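Local coordinates for conserved hypothetical protein (Agrobacterium tumefaciens, PDB 2FEX), which is of unknown function but belongs to the DJ-1/PfpI family, whose members include proteases and chaperone-like proteins, at residues T2-E16 with D63-K77. Residues are numbered along the deposited sequence; the frame is centred on the assembly and turned at random.
Sequences TRIAIALAQDFADWE and DIDALVIPGGLSWEK
In the modelled conformer, D63 O lies in plane at the edge of the R3 guanidinium, nearest to R3 CD, while R3 NH2 forms a salt bridge with E31. The F12 ring takes L8 CD2 over the centre of one face, 3.8 Å above the plane, and A9 O at its edge; the same methyl reaches P70 CG. E16 CG and A13 CB lie against one face of W15, toward its rim; W75 has S74 OG over one face and G72 O at its edge. Strand 3-7 runs parallel to strand 66-69: A5 N bonds to A66 O and A7 N to V68 O, while V68 N bonds back to A5 O at 2.8 Å. Small A5 and A7 accommodate L67 CD1; branched I4 and V68 meet through their CG2 methyls (3.6 Å) on the other face. R3 and D65 grip each other twice: R3 N uses the anti lone pair of D65 OD2, and D65 N bonds to R3 O. G72's backbone angles call for glycine; L73 N meets D11 O, and A13 N meets G71 O, from above the carbonyl plane. Extended E16 accepts G71 N–H on OE1 (2.8 Å) while touching C101, probably near the active site.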
loop_
_atom_site.group_PDB
_atom_site.type_symbol
_atom_site.label_atom_id
_atom_site.label_comp_id
_atom_site.label_asym_id
_atom_site.label_seq_id
_atom_site.Cartn_x
_atom_site.Cartn_y
_atom_site.Cartn_z
ATOM N N THR A 2 18.047 -9.801 -8.612
ATOM C CA THR A 2 18.011 -8.455 -8.095
ATOM C C THR A 2 17.399 -8.562 -6.696
ATOM O O THR A 2 16.426 -9.291 -6.513
ATOM C CB THR A 2 17.131 -7.526 -8.969
ATOM O OG1 THR A 2 17.718 -7.416 -10.278
ATOM C CG2 THR A 2 17.007 -6.178 -8.369
ATOM N N ARG A 3 17.972 -7.825 -5.739
ATOM C CA ARG A 3 17.461 -7.836 -4.369
ATOM C C ARG A 3 17.310 -6.401 -3.891
ATOM O O ARG A 3 18.211 -5.577 -4.099
ATOM C CB ARG A 3 18.431 -8.546 -3.420
ATOM C CG ARG A 3 18.586 -10.052 -3.571
ATOM C CD ARG A 3 19.593 -10.566 -2.485
ATOM N NE ARG A 3 18.949 -11.130 -1.299
ATOM C CZ ARG A 3 19.468 -11.150 -0.071
ATOM N NH1 ARG A 3 20.661 -10.604 0.183
ATOM N NH2 ARG A 3 18.781 -11.712 0.924
ATOM N N ILE A 4 16.167 -6.104 -3.255
ATOM C CA ILE A 4 15.907 -4.741 -2.838
ATOM C C ILE A 4 15.652 -4.823 -1.348
ATOM O O ILE A 4 14.814 -5.631 -0.919
ATOM C CB ILE A 4 14.637 -4.172 -3.523
ATOM C CG1 ILE A 4 14.857 -4.080 -5.082
ATOM C CG2 ILE A 4 14.205 -2.798 -2.904
ATOM C CD1 ILE A 4 13.568 -3.544 -5.848
ATOM N N ALA A 5 16.302 -3.964 -0.570
ATOM C CA ALA A 5 16.027 -3.851 0.859
ATOM C C ALA A 5 15.022 -2.718 1.059
ATOM O O ALA A 5 15.189 -1.591 0.520
ATOM C CB ALA A 5 17.322 -3.499 1.616
ATOM N N ILE A 6 14.015 -3.000 1.868
ATOM C CA ILE A 6 13.007 -1.987 2.188
ATOM C C ILE A 6 13.127 -1.732 3.689
ATOM O O ILE A 6 12.937 -2.644 4.524
ATOM C CB ILE A 6 11.570 -2.451 1.807
ATOM C CG1 ILE A 6 11.565 -2.593 0.247
ATOM C CG2 ILE A 6 10.567 -1.390 2.348
ATOM C CD1 ILE A 6 10.193 -2.950 -0.284
ATOM N N ALA A 7 13.505 -0.496 4.028
ATOM C CA ALA A 7 13.817 -0.160 5.419
ATOM C C ALA A 7 12.549 0.371 6.095
ATOM O O ALA A 7 12.236 1.575 6.007
ATOM C CB ALA A 7 14.960 0.933 5.476
ATOM N N LEU A 8 11.840 -0.538 6.760
ATOM C CA LEU A 8 10.635 -0.187 7.533
ATOM C C LEU A 8 11.000 0.449 8.858
ATOM O O LEU A 8 12.180 0.457 9.298
ATOM C CB LEU A 8 9.833 -1.494 7.831
ATOM C CG LEU A 8 9.381 -2.291 6.579
ATOM C CD1 LEU A 8 8.657 -3.613 7.013
ATOM C CD2 LEU A 8 8.493 -1.420 5.561
ATOM N N ALA A 9 9.969 0.964 9.514
ATOM C CA ALA A 9 10.126 1.543 10.855
ATOM C C ALA A 9 8.764 1.583 11.443
ATOM O O ALA A 9 7.726 1.433 10.728
ATOM C CB ALA A 9 10.713 2.949 10.729
ATOM N N GLN A 10 8.726 1.833 12.743
ATOM C CA GLN A 10 7.447 2.045 13.422
ATOM C C GLN A 10 6.682 3.153 12.696
ATOM O O GLN A 10 7.279 4.187 12.325
ATOM C CB GLN A 10 7.708 2.436 14.876
ATOM C CG GLN A 10 8.242 1.266 15.702
ATOM C CD GLN A 10 7.194 0.181 16.021
ATOM O OE1 GLN A 10 6.038 0.220 15.560
ATOM N NE2 GLN A 10 7.599 -0.765 16.883
ATOM N N ASP A 11 5.382 2.928 12.494
ATOM C CA ASP A 11 4.483 3.921 11.881
ATOM C C ASP A 11 4.883 4.197 10.436
ATOM O O ASP A 11 4.634 5.271 9.909
ATOM C CB ASP A 11 4.487 5.236 12.702
ATOM C CG ASP A 11 3.912 5.048 14.075
ATOM O OD1 ASP A 11 2.844 4.421 14.187
ATOM O OD2 ASP A 11 4.554 5.526 14.998
ATOM N N PHE A 12 5.411 3.178 9.728
ATOM C CA PHE A 12 5.694 3.393 8.284
ATOM C C PHE A 12 4.391 3.572 7.498
ATOM O O PHE A 12 3.317 3.036 7.890
ATOM C CB PHE A 12 6.562 2.273 7.655
ATOM C CG PHE A 12 5.850 0.947 7.436
ATOM C CD1 PHE A 12 5.252 0.670 6.161
ATOM C CD2 PHE A 12 5.871 -0.053 8.443
ATOM C CE1 PHE A 12 4.634 -0.638 5.899
ATOM C CE2 PHE A 12 5.275 -1.335 8.202
ATOM C CZ PHE A 12 4.647 -1.584 6.932
ATOM N N ALA A 13 4.500 4.355 6.410
ATOM C CA ALA A 13 3.325 4.672 5.581
ATOM C C ALA A 13 3.018 3.450 4.688
ATOM O O ALA A 13 3.741 3.145 3.739
ATOM C CB ALA A 13 3.627 5.932 4.713
ATOM N N ASP A 14 1.919 2.753 4.997
ATOM C CA ASP A 14 1.617 1.466 4.307
ATOM C C ASP A 14 1.604 1.613 2.802
ATOM O O ASP A 14 1.999 0.686 2.088
ATOM C CB ASP A 14 0.234 0.921 4.688
ATOM C CG ASP A 14 0.054 0.761 6.199
ATOM O OD1 ASP A 14 -0.404 -0.353 6.613
ATOM O OD2 ASP A 14 0.312 1.722 6.949
ATOM N N TRP A 15 1.099 2.761 2.299
ATOM C CA TRP A 15 0.869 2.873 0.838
ATOM C C TRP A 15 2.172 3.194 0.064
ATOM O O TRP A 15 2.159 3.225 -1.171
ATOM C CB TRP A 15 -0.155 3.973 0.544
ATOM C CG TRP A 15 0.326 5.354 0.819
ATOM C CD1 TRP A 15 0.903 6.217 -0.092
ATOM C CD2 TRP A 15 0.218 6.064 2.047
ATOM N NE1 TRP A 15 1.210 7.427 0.534
ATOM C CE2 TRP A 15 0.809 7.359 1.843
ATOM C CE3 TRP A 15 -0.261 5.741 3.319
ATOM C CZ2 TRP A 15 0.907 8.302 2.874
ATOM C CZ3 TRP A 15 -0.156 6.694 4.357
ATOM C CH2 TRP A 15 0.394 7.975 4.106
ATOM N N GLU A 16 3.292 3.446 0.770
ATOM C CA GLU A 16 4.450 4.000 0.096
ATOM C C GLU A 16 5.372 2.945 -0.538
ATOM O O GLU A 16 5.897 3.193 -1.624
ATOM C CB GLU A 16 5.195 4.977 1.039
ATOM C CG GLU A 16 4.271 6.215 1.218
ATOM C CD GLU A 16 4.810 7.361 2.079
ATOM O OE1 GLU A 16 5.909 7.238 2.601
ATOM O OE2 GLU A 16 4.087 8.402 2.191
ATOM N N ASP A 63 25.412 -7.503 -1.503
ATOM C CA ASP A 63 24.395 -8.475 -1.802
ATOM C C ASP A 63 23.030 -7.833 -2.190
ATOM O O ASP A 63 22.091 -8.509 -2.583
ATOM C CB ASP A 63 24.254 -9.341 -0.536
ATOM C CG ASP A 63 25.593 -9.931 -0.073
ATOM O OD1 ASP A 63 26.467 -10.215 -0.944
ATOM O OD2 ASP A 63 25.789 -10.087 1.162
ATOM N N ILE A 64 22.928 -6.523 -2.017
ATOM C CA ILE A 64 21.609 -5.856 -2.159
ATOM C C ILE A 64 21.769 -4.717 -3.164
ATOM O O ILE A 64 22.633 -3.879 -3.007
ATOM C CB ILE A 64 21.119 -5.344 -0.820
ATOM C CG1 ILE A 64 20.924 -6.549 0.165
ATOM C CG2 ILE A 64 19.857 -4.418 -1.007
ATOM C CD1 ILE A 64 20.597 -6.089 1.576
ATOM N N ASP A 65 20.932 -4.738 -4.197
ATOM C CA ASP A 65 21.006 -3.800 -5.309
ATOM C C ASP A 65 20.444 -2.379 -5.026
ATOM O O ASP A 65 20.806 -1.417 -5.703
ATOM C CB ASP A 65 20.285 -4.412 -6.506
ATOM C CG ASP A 65 20.925 -5.713 -6.927
ATOM O OD1 ASP A 65 22.002 -5.636 -7.564
ATOM O OD2 ASP A 65 20.437 -6.797 -6.536
ATOM N N ALA A 66 19.525 -2.275 -4.064
ATOM C CA ALA A 66 18.831 -0.996 -3.827
ATOM C C ALA A 66 18.348 -0.945 -2.399
ATOM O O ALA A 66 17.991 -1.980 -1.823
ATOM C CB ALA A 66 17.655 -0.851 -4.813
ATOM N N LEU A 67 18.363 0.257 -1.841
ATOM C CA LEU A 67 17.833 0.529 -0.496
ATOM C C LEU A 67 16.669 1.493 -0.661
ATOM O O LEU A 67 16.807 2.614 -1.185
ATOM C CB LEU A 67 18.914 1.198 0.335
ATOM C CG LEU A 67 18.470 1.745 1.679
ATOM C CD1 LEU A 67 18.071 0.522 2.575
ATOM C CD2 LEU A 67 19.613 2.564 2.333
ATOM N N VAL A 68 15.493 1.056 -0.229
ATOM C CA VAL A 68 14.246 1.834 -0.439
ATOM C C VAL A 68 13.684 2.153 0.925
ATOM O O VAL A 68 13.490 1.241 1.742
ATOM C CB VAL A 68 13.212 1.022 -1.246
ATOM C CG1 VAL A 68 11.875 1.768 -1.321
ATOM C CG2 VAL A 68 13.768 0.752 -2.659
ATOM N N ILE A 69 13.485 3.444 1.182
ATOM C CA ILE A 69 13.075 3.905 2.522
ATOM C C ILE A 69 11.680 4.563 2.444
ATOM O O ILE A 69 11.553 5.684 1.940
ATOM C CB ILE A 69 14.131 4.852 3.142
ATOM C CG1 ILE A 69 15.537 4.278 2.996
ATOM C CG2 ILE A 69 13.749 5.141 4.590
ATOM C CD1 ILE A 69 16.599 5.290 3.474
ATOM N N PRO A 70 10.614 3.866 2.917
ATOM C CA PRO A 70 9.294 4.518 2.937
ATOM C C PRO A 70 9.228 5.596 4.043
ATOM O O PRO A 70 9.983 5.546 5.066
ATOM C CB PRO A 70 8.290 3.391 3.329
ATOM C CG PRO A 70 9.218 2.380 4.124
ATOM C CD PRO A 70 10.596 2.470 3.399
ATOM N N GLY A 71 8.316 6.547 3.889
ATOM C CA GLY A 71 8.057 7.491 4.957
ATOM C C GLY A 71 7.149 6.940 6.030
ATOM O O GLY A 71 7.005 5.693 6.162
ATOM N N GLY A 72 6.548 7.860 6.815
ATOM C CA GLY A 72 5.773 7.396 7.968
ATOM C C GLY A 72 5.994 8.386 9.094
ATOM O O GLY A 72 6.560 9.475 8.842
ATOM N N LEU A 73 5.531 8.033 10.295
ATOM C CA LEU A 73 5.412 9.106 11.337
ATOM C C LEU A 73 6.603 9.193 12.279
ATOM O O LEU A 73 6.611 10.032 13.212
ATOM C CB LEU A 73 4.186 8.824 12.186
ATOM C CG LEU A 73 2.880 8.800 11.408
ATOM C CD1 LEU A 73 1.701 8.475 12.346
ATOM C CD2 LEU A 73 2.585 10.100 10.612
ATOM N N SER A 74 7.580 8.301 12.129
ATOM C CA SER A 74 8.692 8.314 13.127
ATOM C C SER A 74 9.423 9.651 13.185
ATOM O O SER A 74 9.753 10.144 14.270
ATOM C CB SER A 74 9.703 7.145 12.926
ATOM O OG SER A 74 10.292 7.224 11.633
ATOM N N TRP A 75 9.638 10.248 12.010
ATOM C CA TRP A 75 10.311 11.589 11.995
ATOM C C TRP A 75 9.560 12.642 12.803
ATOM O O TRP A 75 10.152 13.260 13.715
ATOM C CB TRP A 75 10.609 12.002 10.549
ATOM C CG TRP A 75 11.600 11.020 9.933
ATOM C CD1 TRP A 75 12.982 11.067 9.986
ATOM C CD2 TRP A 75 11.262 9.845 9.233
ATOM N NE1 TRP A 75 13.512 9.958 9.375
ATOM C CE2 TRP A 75 12.481 9.193 8.878
ATOM C CE3 TRP A 75 10.040 9.251 8.862
ATOM C CZ2 TRP A 75 12.499 7.963 8.143
ATOM C CZ3 TRP A 75 10.042 8.026 8.167
ATOM C CH2 TRP A 75 11.259 7.385 7.823
ATOM N N GLU A 76 8.248 12.789 12.556
ATOM C CA GLU A 76 7.490 13.829 13.241
ATOM C C GLU A 76 7.344 13.504 14.718
ATOM O O GLU A 76 7.202 14.426 15.535
ATOM C CB GLU A 76 6.137 14.062 12.614
ATOM C CG GLU A 76 5.235 12.919 12.552
ATOM C CD GLU A 76 4.166 13.181 11.499
ATOM O OE1 GLU A 76 4.475 13.058 10.259
ATOM O OE2 GLU A 76 3.051 13.529 11.945
ATOM N N LYS A 77 7.404 12.213 15.049
ATOM C CA LYS A 77 7.285 11.772 16.448
ATOM C C LYS A 77 8.619 11.874 17.206
ATOM O O LYS A 77 8.661 11.673 18.448
ATOM C CB LYS A 77 6.723 10.346 16.519
ATOM C CG LYS A 77 5.226 10.269 16.175
ATOM C CD LYS A 77 4.770 8.789 16.009
ATOM C CE LYS A 77 3.277 8.683 15.718
ATOM N NZ LYS A 77 2.474 9.588 16.587
HETATM O O HOH W 1 11.350 3.945 6.918
HETATM O O HOH W 2 8.205 5.952 10.370
#